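Local structure of xyloglucan-specific endo-beta-1,4-glucanase BoGH9A (Bacteroides ovatus, 6DHT) at residues 237-245 with 326-334. The protein hydrolyses internal beta-1,4-glucosidic linkages in the backbone of xyloglucan, releasing xyloglucan oligosaccharides for uptake by this gut bacterium. Sequence-based numbering, arbitrary orientation.
Sequences YHKLTTPFF and PAIATGEYG. With EDO (1,2-ethanediol), chain E; IMD (imidazole), chain B.
K239, T241 and T330 meet in a chain of polar bonds that ties the short strand 239-241 and its exit to the loop between helices 317-321 and 339-353, beside the active site of the family 9 catalytic domain. The K239 side chain is extended beyond CG, and its NZ donates to T330 OG1 at 2.8 Å and to G331 O at 2.7 Å, reaching the latter from well above the carbonyl plane. Q317 OE1 takes a third bond from this buried ammonium. T330 OG1 donates in turn to T241 OG1, 2.6 Å away, and T241 OG1 donates to T242 O on an in-plane lone pair. With chi1 of 58°, T330 OG1 sits between its own backbone N and carbonyl carbon, facing both K239 and T241, while CG2 turns toward T242 O. A methionine in place of K239 would probably leave G331 O, T330 OG1 and Q317 OE1 without their charged donor. At one end of the contact, H238 NE2 reaches E332 O at 2.8 Å, nearly in the plane of its ring, with S264 holding ND1 on the same ring. At the other, A329 N donates to P243 O, and the P243 and P326 rings touch through their CG atoms. F245 lays one ring face against T330 CA in a CH-pi contact, 3.9 Å from CA to the ring centroid. Its side chain comes within about 4 Å of that of D171, the predicted nucleophile, while Y333 OH bonds to D168 and accepts from an imidazole, probably from the crystallisation liquor, which is also hydrogen-bonded to E548, the predicted proton donor. Strand 239-241 lies between strands 174-175 and 259-260, Y175 packs against K239, F245 and T330, and helix 176-192 meets H238 and Y333 through V177 and N178.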
# COMPACT_ATOMS: atom_id res chain seq x y z
N TYR A 237 -1.32 2.60 -22.68
CA TYR A 237 -2.45 1.68 -22.62
C TYR A 237 -2.85 1.50 -21.17
O TYR A 237 -1.99 1.43 -20.30
CB TYR A 237 -2.06 0.33 -23.25
CG TYR A 237 -1.48 0.47 -24.65
CD1 TYR A 237 -2.26 0.94 -25.70
CD2 TYR A 237 -0.18 0.12 -24.92
CE1 TYR A 237 -1.74 1.07 -26.97
CE2 TYR A 237 0.36 0.25 -26.18
CZ TYR A 237 -0.43 0.73 -27.19
OH TYR A 237 0.14 0.84 -28.44
N HIS A 238 -4.15 1.46 -20.90
CA HIS A 238 -4.67 1.44 -19.53
C HIS A 238 -4.22 0.20 -18.77
O HIS A 238 -3.83 0.30 -17.60
CB HIS A 238 -6.19 1.53 -19.57
CG HIS A 238 -6.85 1.83 -18.25
ND1 HIS A 238 -6.76 3.06 -17.62
CD2 HIS A 238 -7.63 1.07 -17.46
CE1 HIS A 238 -7.47 3.04 -16.51
NE2 HIS A 238 -8.01 1.83 -16.38
N LYS A 239 -4.30 -0.97 -19.40
CA LYS A 239 -3.92 -2.21 -18.73
C LYS A 239 -3.56 -3.29 -19.76
O LYS A 239 -3.83 -3.15 -20.97
CB LYS A 239 -5.05 -2.69 -17.83
CG LYS A 239 -6.38 -2.92 -18.58
CD LYS A 239 -7.45 -3.45 -17.65
CE LYS A 239 -8.82 -3.49 -18.33
NZ LYS A 239 -9.87 -4.10 -17.48
N LEU A 240 -2.93 -4.35 -19.26
CA LEU A 240 -2.62 -5.54 -20.03
C LEU A 240 -3.43 -6.65 -19.38
O LEU A 240 -3.30 -6.91 -18.18
CB LEU A 240 -1.12 -5.82 -20.01
CG LEU A 240 -0.59 -6.93 -20.93
CD1 LEU A 240 0.90 -6.80 -21.10
CD2 LEU A 240 -0.91 -8.30 -20.35
N THR A 241 -4.32 -7.27 -20.15
CA THR A 241 -5.36 -8.10 -19.56
C THR A 241 -5.82 -9.22 -20.50
O THR A 241 -5.64 -9.15 -21.72
CB THR A 241 -6.58 -7.22 -19.18
OG1 THR A 241 -7.57 -7.97 -18.48
CG2 THR A 241 -7.19 -6.54 -20.43
N THR A 242 -6.40 -10.24 -19.90
CA THR A 242 -7.20 -11.21 -20.65
C THR A 242 -8.60 -10.63 -20.75
O THR A 242 -8.95 -9.70 -20.04
CB THR A 242 -7.23 -12.54 -19.90
OG1 THR A 242 -7.57 -12.30 -18.53
CG2 THR A 242 -5.90 -13.23 -19.97
N PRO A 243 -9.44 -11.18 -21.64
CA PRO A 243 -10.80 -10.63 -21.69
C PRO A 243 -11.62 -10.91 -20.43
O PRO A 243 -12.42 -10.06 -20.00
CB PRO A 243 -11.41 -11.37 -22.89
CG PRO A 243 -10.25 -11.64 -23.76
CD PRO A 243 -9.13 -12.00 -22.82
N PHE A 244 -11.47 -12.10 -19.86
CA PHE A 244 -12.13 -12.47 -18.62
C PHE A 244 -11.09 -12.81 -17.54
O PHE A 244 -9.99 -13.24 -17.84
CB PHE A 244 -13.00 -13.74 -18.80
CG PHE A 244 -14.21 -13.54 -19.68
CD1 PHE A 244 -15.35 -12.95 -19.19
CD2 PHE A 244 -14.20 -13.99 -20.99
CE1 PHE A 244 -16.47 -12.77 -19.99
CE2 PHE A 244 -15.31 -13.82 -21.81
CZ PHE A 244 -16.45 -13.21 -21.30
N PHE A 245 -11.49 -12.66 -16.30
CA PHE A 245 -10.69 -13.21 -15.21
C PHE A 245 -10.57 -14.70 -15.40
O PHE A 245 -11.55 -15.36 -15.75
CB PHE A 245 -11.34 -12.93 -13.85
CG PHE A 245 -11.29 -11.50 -13.44
CD1 PHE A 245 -10.08 -10.83 -13.31
CD2 PHE A 245 -12.46 -10.84 -13.09
CE1 PHE A 245 -10.04 -9.50 -12.89
CE2 PHE A 245 -12.43 -9.53 -12.66
CZ PHE A 245 -11.20 -8.86 -12.54
N PRO A 326 -12.72 -8.46 -28.43
CA PRO A 326 -13.59 -9.07 -27.42
C PRO A 326 -13.87 -8.13 -26.26
O PRO A 326 -13.06 -7.23 -25.99
CB PRO A 326 -12.78 -10.28 -26.95
CG PRO A 326 -11.38 -9.89 -27.18
CD PRO A 326 -11.39 -9.07 -28.44
N ALA A 327 -14.99 -8.33 -25.59
CA ALA A 327 -15.33 -7.53 -24.44
C ALA A 327 -14.30 -7.80 -23.35
O ALA A 327 -13.79 -8.91 -23.23
CB ALA A 327 -16.71 -7.87 -23.95
N ILE A 328 -13.97 -6.76 -22.59
CA ILE A 328 -13.02 -6.85 -21.49
C ILE A 328 -13.79 -6.74 -20.18
O ILE A 328 -14.58 -5.82 -20.02
CB ILE A 328 -12.01 -5.69 -21.57
CG1 ILE A 328 -11.34 -5.65 -22.95
CG2 ILE A 328 -10.98 -5.79 -20.44
CD1 ILE A 328 -10.50 -6.85 -23.28
N ALA A 329 -13.57 -7.66 -19.24
CA ALA A 329 -14.35 -7.69 -18.00
C ALA A 329 -13.52 -7.74 -16.72
O ALA A 329 -14.04 -8.06 -15.65
CB ALA A 329 -15.31 -8.88 -18.03
N THR A 330 -12.24 -7.41 -16.85
CA THR A 330 -11.32 -7.41 -15.72
C THR A 330 -11.33 -6.02 -15.07
O THR A 330 -12.14 -5.20 -15.43
CB THR A 330 -9.93 -7.78 -16.18
OG1 THR A 330 -9.53 -6.85 -17.17
CG2 THR A 330 -9.93 -9.18 -16.79
N GLY A 331 -10.41 -5.75 -14.13
CA GLY A 331 -10.53 -4.55 -13.31
C GLY A 331 -10.60 -3.25 -14.10
O GLY A 331 -9.79 -3.02 -14.98
N GLU A 332 -11.56 -2.39 -13.78
CA GLU A 332 -11.76 -1.19 -14.57
C GLU A 332 -10.75 -0.10 -14.25
O GLU A 332 -10.16 0.48 -15.15
CB GLU A 332 -13.17 -0.63 -14.42
CG GLU A 332 -13.41 0.52 -15.38
CD GLU A 332 -14.84 1.04 -15.34
OE1 GLU A 332 -15.41 1.09 -14.22
OE2 GLU A 332 -15.37 1.41 -16.42
N TYR A 333 -10.56 0.19 -12.96
CA TYR A 333 -9.77 1.36 -12.53
C TYR A 333 -10.20 2.58 -13.32
O TYR A 333 -9.38 3.22 -13.99
CB TYR A 333 -8.25 1.14 -12.66
CG TYR A 333 -7.74 0.11 -11.66
CD1 TYR A 333 -7.61 0.43 -10.32
CD2 TYR A 333 -7.39 -1.16 -12.06
CE1 TYR A 333 -7.15 -0.51 -9.39
CE2 TYR A 333 -6.95 -2.12 -11.14
CZ TYR A 333 -6.82 -1.76 -9.80
OH TYR A 333 -6.39 -2.66 -8.86
N GLY A 334 -11.50 2.86 -13.25
CA GLY A 334 -12.09 3.97 -13.98
C GLY A 334 -12.13 5.22 -13.12
O GLY A 334 -12.13 5.14 -11.89
C1 EDO E . -10.29 -2.39 -9.39
O1 EDO E . -11.12 -3.54 -9.58
C2 EDO E . -11.17 -1.14 -9.29
O2 EDO E . -11.78 -0.87 -10.56
N1 IMD B . -7.94 -5.84 -5.85
C2 IMD B . -7.56 -5.15 -6.95
N3 IMD B . -7.43 -3.85 -6.59
C4 IMD B . -7.75 -3.72 -5.29
C5 IMD B . -8.07 -4.98 -4.82
O HOH W 1 -14.75 -10.76 -22.00